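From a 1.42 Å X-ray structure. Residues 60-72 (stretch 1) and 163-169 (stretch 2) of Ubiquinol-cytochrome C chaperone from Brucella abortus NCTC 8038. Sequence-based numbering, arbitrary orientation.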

# COMPACT_ATOMS: atom_id res chain seq x y z
N ARG A 60 -9.36 0.34 1.88
CA ARG A 60 -10.58 0.49 1.06
C ARG A 60 -11.37 -0.82 0.91
O ARG A 60 -12.61 -0.81 0.95
CB ARG A 60 -10.22 1.03 -0.33
CG ARG A 60 -11.33 0.94 -1.39
CD ARG A 60 -12.55 1.80 -1.06
NE ARG A 60 -13.60 1.67 -2.08
CZ ARG A 60 -14.53 0.72 -2.13
NH1 ARG A 60 -14.59 -0.25 -1.21
NH2 ARG A 60 -15.42 0.73 -3.11
N MET A 61 -10.66 -1.93 0.71
CA MET A 61 -11.29 -3.21 0.38
C MET A 61 -11.89 -3.96 1.56
O MET A 61 -12.84 -4.73 1.37
CB MET A 61 -10.30 -4.11 -0.36
CG MET A 61 -9.94 -3.61 -1.75
SD MET A 61 -8.65 -4.60 -2.53
CE MET A 61 -8.23 -3.51 -3.88
N LYS A 62 -11.35 -3.77 2.77
CA LYS A 62 -11.88 -4.44 3.98
C LYS A 62 -13.35 -4.11 4.20
O LYS A 62 -13.73 -2.94 4.25
CB LYS A 62 -11.07 -4.05 5.23
CG LYS A 62 -11.78 -4.24 6.57
CD LYS A 62 -10.88 -3.91 7.76
CE LYS A 62 -10.21 -5.15 8.33
NZ LYS A 62 -11.13 -5.92 9.21
N GLY A 63 -14.17 -5.15 4.34
CA GLY A 63 -15.60 -4.96 4.56
C GLY A 63 -16.35 -6.28 4.52
O GLY A 63 -15.82 -7.31 4.95
N GLU A 64 -17.56 -6.24 4.00
CA GLU A 64 -18.45 -7.40 3.92
C GLU A 64 -18.59 -8.01 2.51
O GLU A 64 -19.27 -9.02 2.36
CB GLU A 64 -19.83 -7.01 4.46
CG GLU A 64 -19.83 -6.57 5.92
CD GLU A 64 -19.33 -7.64 6.87
OE1 GLU A 64 -19.59 -8.84 6.62
OE2 GLU A 64 -18.68 -7.29 7.88
N ASN A 65 -17.94 -7.41 1.51
CA ASN A 65 -18.01 -7.86 0.12
C ASN A 65 -16.99 -9.00 -0.09
O ASN A 65 -15.78 -8.77 0.02
CB ASN A 65 -17.72 -6.66 -0.80
CG ASN A 65 -17.88 -6.97 -2.28
OD1 ASN A 65 -17.30 -7.92 -2.80
ND2 ASN A 65 -18.61 -6.11 -2.98
N PRO A 66 -17.47 -10.23 -0.41
CA PRO A 66 -16.53 -11.36 -0.61
C PRO A 66 -15.49 -11.14 -1.71
O PRO A 66 -14.33 -11.54 -1.55
CB PRO A 66 -17.44 -12.54 -0.98
CG PRO A 66 -18.78 -12.16 -0.48
CD PRO A 66 -18.87 -10.67 -0.57
N ALA A 67 -15.90 -10.52 -2.81
CA ALA A 67 -14.97 -10.27 -3.93
C ALA A 67 -13.86 -9.28 -3.54
O ALA A 67 -12.70 -9.50 -3.91
CB ALA A 67 -15.72 -9.77 -5.15
N LEU A 68 -14.20 -8.21 -2.82
CA LEU A 68 -13.16 -7.27 -2.35
C LEU A 68 -12.28 -7.85 -1.24
O LEU A 68 -11.08 -7.58 -1.20
CB LEU A 68 -13.76 -5.93 -1.92
CG LEU A 68 -14.41 -5.10 -3.03
CD1 LEU A 68 -14.94 -3.78 -2.46
CD2 LEU A 68 -13.46 -4.83 -4.19
N ASN A 69 -12.86 -8.65 -0.33
CA ASN A 69 -12.04 -9.32 0.69
C ASN A 69 -11.03 -10.29 0.03
O ASN A 69 -9.88 -10.36 0.46
CB ASN A 69 -12.92 -10.03 1.74
CG ASN A 69 -13.63 -9.05 2.68
OD1 ASN A 69 -13.16 -7.94 2.93
ND2 ASN A 69 -14.77 -9.48 3.21
N ALA A 70 -11.45 -11.00 -1.02
CA ALA A 70 -10.56 -11.92 -1.74
C ALA A 70 -9.46 -11.18 -2.51
O ALA A 70 -8.30 -11.59 -2.50
CB ALA A 70 -11.35 -12.81 -2.69
N LEU A 71 -9.82 -10.08 -3.18
CA LEU A 71 -8.82 -9.26 -3.87
C LEU A 71 -7.79 -8.70 -2.87
O LEU A 71 -6.58 -8.69 -3.16
CB LEU A 71 -9.49 -8.12 -4.66
CG LEU A 71 -8.59 -7.21 -5.51
CD1 LEU A 71 -7.70 -8.01 -6.45
CD2 LEU A 71 -9.43 -6.20 -6.29
N ALA A 72 -8.24 -8.27 -1.69
CA ALA A 72 -7.34 -7.81 -0.62
C ALA A 72 -6.35 -8.91 -0.20
O ALA A 72 -5.15 -8.65 -0.05
CB ALA A 72 -8.12 -7.32 0.60
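Stretch 2, residues 163-169: SDEALAA

Stretch 2 contains a short helix, residues 164-168, that packs against two segments of stretch 1: the last turn of one helix, ending at Met61, and the first turns of the next, residues 66-72. Its N-to-C direction runs roughly with that of the second helix, at a crossing angle of 34°, and the two axes approach to 9.6 Å. The backbones come closest where Leu68 CA lies 5.9 Å from Ala168 CA. Ser163 caps the stretch 2 helix, its OG accepting from Ala166 N at 3.0 Å, and together the two stretches bury 417 Å².

Along stretch 1, the contact opens with Arg60, whose CA-to-CB bond points toward stretch 2 and whose guanidinium meets Asp164, the first helical residue. Its NH2 forms a salt bridge with Asp164 OD1 at 2.8 Å, and a weak hydrogen bond from Arg60 NH1 reaches the same oxygen, Asp164 OD1, at 3.3 Å. The carboxylate oxygen thus sits near the plane of the guanidinium, at its edge, while Leu167 CD2 covers one face. The aliphatic part of the arginine is used as well, with Arg60 CG 3.7 Å from Leu167 CD2. Met61 adds a looser apolar contact, its CG 4.1 Å from Leu167 CD2.

The chain leaves helical geometry at Lys62, and residues 62-64 make no contact with stretch 2. This turn is braced instead within stretch 1: Gly63 N donates to Asn69 OD1 at 3.3 Å, and Asn69 ND2 returns a bond to Gly63 O at 3.0 Å.

Asn65 restores the contact and precedes the next helix as its N-cap. It accepts through OD1 from Leu68 N at 3.1 Å; its amide nitrogen, ND2, makes a weak hydrogen bond of 3.5 Å to Asp164 OD2. Asp164 therefore ties Arg60, in the first helix, to Asn65, the cap of the second, one carboxylate oxygen facing Arg60 and the other Asn65.

Beyond the cap the contact becomes largely apolar. Ala67 CB lies 4.2 Å from Ala168 CB. Leu68, with chi1 m and chi2 t, leaves the backbone sideways but brings its end nearer: CD1 is 3.5 Å from Asp164 OD1, and CD2 lies 4.0 Å from both Leu167 CG and Ala168 CB and 3.9 Å from Asp164 O. Asn69 and Ala70 are out of reach. Nearly one turn on from Leu68, the CA-to-CB bond of Leu71 points toward stretch 2, placing its CD2 3.6 Å from Leu167 O and 4.3 Å from Ala168 CA, so that it packs against the backbone near the helix's C-terminal end. Ala72 makes no contact.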

# COMPACT_ATOMS: atom_id res chain seq x y z
N SER A 163 -16.77 2.44 -7.27
CA SER A 163 -17.76 1.43 -6.89
C SER A 163 -17.09 0.10 -6.51
O SER A 163 -16.03 -0.23 -7.03
CB SER A 163 -18.80 1.20 -8.00
OG SER A 163 -18.25 0.51 -9.11
N ASP A 164 -17.72 -0.65 -5.60
CA ASP A 164 -17.28 -2.02 -5.29
C ASP A 164 -17.15 -2.89 -6.56
O ASP A 164 -16.19 -3.66 -6.70
CB ASP A 164 -18.25 -2.70 -4.31
CG ASP A 164 -18.12 -2.20 -2.86
OD1 ASP A 164 -17.38 -1.23 -2.59
OD2 ASP A 164 -18.77 -2.81 -1.98
N GLU A 165 -18.12 -2.76 -7.47
CA GLU A 165 -18.13 -3.51 -8.74
C GLU A 165 -16.92 -3.18 -9.63
O GLU A 165 -16.25 -4.10 -10.13
CB GLU A 165 -19.45 -3.24 -9.50
CG GLU A 165 -19.60 -3.97 -10.83
CD GLU A 165 -20.99 -3.84 -11.44
OE1 GLU A 165 -21.45 -4.82 -12.07
OE2 GLU A 165 -21.63 -2.78 -11.30
N ALA A 166 -16.63 -1.89 -9.81
CA ALA A 166 -15.51 -1.46 -10.65
C ALA A 166 -14.17 -1.86 -10.04
O ALA A 166 -13.26 -2.30 -10.76
CB ALA A 166 -15.56 0.04 -10.87
N LEU A 167 -14.05 -1.73 -8.72
CA LEU A 167 -12.80 -2.07 -8.03
C LEU A 167 -12.51 -3.57 -8.12
O LEU A 167 -11.38 -3.98 -8.40
CB LEU A 167 -12.85 -1.61 -6.57
CG LEU A 167 -11.57 -1.71 -5.75
CD1 LEU A 167 -10.38 -1.03 -6.43
CD2 LEU A 167 -11.81 -1.10 -4.38
N ALA A 168 -13.54 -4.39 -7.93
CA ALA A 168 -13.39 -5.85 -8.05
C ALA A 168 -13.04 -6.31 -9.48
O ALA A 168 -12.40 -7.36 -9.65
CB ALA A 168 -14.64 -6.56 -7.56
N ALA A 169 -13.43 -5.52 -10.48
CA ALA A 169 -13.04 -5.74 -11.88
C ALA A 169 -11.62 -5.26 -12.24
O ALA A 169 -11.17 -5.46 -13.37
CB ALA A 169 -14.06 -5.09 -12.81